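Local structure of GH62 hydrolase (Scytalidium thermophilum, 4PVA) at residues S193-L197 with A198-R202. The protein probably acts as an alpha-L-arabinofuranosidase, removing arabinose side groups from arabinoxylan during lignocellulose breakdown. Numbering follows the deposited sequence.
Sequences SQTTL and AQFPR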
loop_
_atom_site.group_PDB
_atom_site.type_symbol
_atom_site.label_atom_id
_atom_site.label_comp_id
_atom_site.label_asym_id
_atom_site.label_seq_id
_atom_site.Cartn_x
_atom_site.Cartn_y
_atom_site.Cartn_z
ATOM N N SER A 193 2.899 -11.283 -10.831
ATOM C CA SER A 193 2.821 -12.766 -10.836
ATOM C C SER A 193 1.412 -13.185 -10.478
ATOM O O SER A 193 0.620 -12.397 -9.962
ATOM C CB SER A 193 3.771 -13.380 -9.818
ATOM O OG SER A 193 5.141 -13.161 -10.178
ATOM N N GLN A 194 1.109 -14.471 -10.693
ATOM C CA GLN A 194 -0.193 -15.006 -10.318
ATOM C C GLN A 194 -0.082 -16.437 -9.839
ATOM O O GLN A 194 0.850 -17.167 -10.172
ATOM C CB GLN A 194 -1.173 -14.917 -11.485
ATOM C CG GLN A 194 -0.758 -15.759 -12.675
ATOM C CD GLN A 194 -1.657 -15.593 -13.853
ATOM O OE1 GLN A 194 -1.879 -14.491 -14.338
ATOM N NE2 GLN A 194 -2.180 -16.704 -14.338
ATOM N N THR A 195 -1.119 -16.815 -9.114
ATOM C CA THR A 195 -1.376 -18.221 -8.747
ATOM C C THR A 195 -2.875 -18.373 -8.599
ATOM O O THR A 195 -3.623 -17.424 -8.679
ATOM C CB THR A 195 -0.626 -18.608 -7.463
ATOM O OG1 THR A 195 -0.695 -20.057 -7.346
ATOM C CG2 THR A 195 -1.196 -17.964 -6.242
ATOM N N THR A 196 -3.385 -19.587 -8.437
ATOM C CA THR A 196 -4.818 -19.760 -8.250
ATOM C C THR A 196 -5.197 -19.535 -6.789
ATOM O O THR A 196 -4.372 -19.709 -5.887
ATOM C CB THR A 196 -5.298 -21.149 -8.674
ATOM O OG1 THR A 196 -4.707 -22.110 -7.814
ATOM C CG2 THR A 196 -4.950 -21.409 -10.129
ATOM N N LEU A 197 -6.478 -19.211 -6.575
ATOM C CA LEU A 197 -6.978 -19.049 -5.224
ATOM C C LEU A 197 -6.745 -20.336 -4.400
ATOM O O LEU A 197 -6.357 -20.280 -3.249
ATOM C CB LEU A 197 -8.465 -18.663 -5.264
ATOM C CG LEU A 197 -9.062 -18.191 -3.953
ATOM C CD1 LEU A 197 -8.625 -16.785 -3.589
ATOM C CD2 LEU A 197 -10.563 -18.190 -3.993
ATOM N N ALA A 198 -6.990 -21.480 -5.032
ATOM C CA ALA A 198 -6.787 -22.801 -4.397
ATOM C C ALA A 198 -5.358 -23.002 -3.924
ATOM O O ALA A 198 -5.125 -23.597 -2.862
ATOM C CB ALA A 198 -7.192 -23.896 -5.349
ATOM N N GLN A 199 -4.366 -22.539 -4.690
ATOM C CA GLN A 199 -2.958 -22.678 -4.313
ATOM C C GLN A 199 -2.404 -21.643 -3.331
ATOM O O GLN A 199 -1.461 -21.944 -2.602
ATOM C CB GLN A 199 -2.088 -22.659 -5.545
ATOM C CG GLN A 199 -2.291 -23.865 -6.437
ATOM C CD GLN A 199 -1.210 -24.053 -7.472
ATOM O OE1 GLN A 199 -0.096 -23.620 -7.310
ATOM N NE2 GLN A 199 -1.534 -24.782 -8.527
ATOM N N PHE A 200 -2.963 -20.420 -3.369
ATOM C CA PHE A 200 -2.449 -19.280 -2.608
ATOM C C PHE A 200 -2.153 -19.676 -1.167
ATOM O O PHE A 200 -3.026 -20.263 -0.552
ATOM C CB PHE A 200 -3.470 -18.154 -2.643
ATOM C CG PHE A 200 -3.001 -16.909 -1.958
ATOM C CD1 PHE A 200 -2.274 -15.941 -2.702
ATOM C CD2 PHE A 200 -3.180 -16.720 -0.597
ATOM C CE1 PHE A 200 -1.779 -14.814 -2.063
ATOM C CE2 PHE A 200 -2.695 -15.583 0.026
ATOM C CZ PHE A 200 -1.991 -14.646 -0.718
ATOM N N PRO A 201 -1.007 -19.311 -0.613
ATOM C CA PRO A 201 0.033 -18.411 -1.144
ATOM C C PRO A 201 1.085 -19.061 -2.004
ATOM O O PRO A 201 2.036 -18.384 -2.396
ATOM C CB PRO A 201 0.674 -17.848 0.122
ATOM C CG PRO A 201 0.512 -18.991 1.116
ATOM C CD PRO A 201 -0.807 -19.590 0.822
ATOM N N ARG A 202 0.966 -20.370 -2.278
ATOM C CA ARG A 202 1.946 -21.077 -3.085
ATOM C C ARG A 202 1.727 -20.890 -4.581
ATOM O O ARG A 202 0.625 -20.579 -4.981
ATOM C CB ARG A 202 1.944 -22.596 -2.772
ATOM C CG ARG A 202 2.181 -22.907 -1.319
ATOM C CD ARG A 202 2.108 -24.428 -1.115
ATOM N NE ARG A 202 2.124 -24.817 0.268
ATOM C CZ ARG A 202 3.222 -24.826 1.017
ATOM N NH1 ARG A 202 4.402 -24.517 0.489
ATOM N NH2 ARG A 202 3.127 -25.204 2.292
#
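T196 opens an ST motif with Q199 and F200, a worked example of how a threonine can turn a chain leaving a strand, here in the five-bladed beta-propeller of family GH62. T196 OG1, set between its own backbone N and carbonyl carbon (chi1 65°), accepts Q199 N at 3.2 Å. The carbonyl T196 O takes F200 N at 3.0 Å, almost in line with its C=O bond, and Q199 N more weakly. The inner side is close-packed. T195 CG2 meets the edge of the buried F200 ring, 4.2 Å from CD1, while F108 and Y115, on strands of a neighbouring sheet, also pack against that ring. Beyond the cis peptide before P201 the chain returns, and T195 OG1 donates to R202 O at 2.8 Å, in the carbonyl plane and on a lone pair. A valine in place of T195 would probably leave R202 O without this donor and the returning chain less firmly held to the strand. The outer side is looser: A198, Q199 and R202 are exposed, and the Q199 side chain slants across both threonine hydroxyls without a hydrogen bond to either, its CG 3.3 Å from T196 OG1 and its OE1 3.6 Å from T195 OG1.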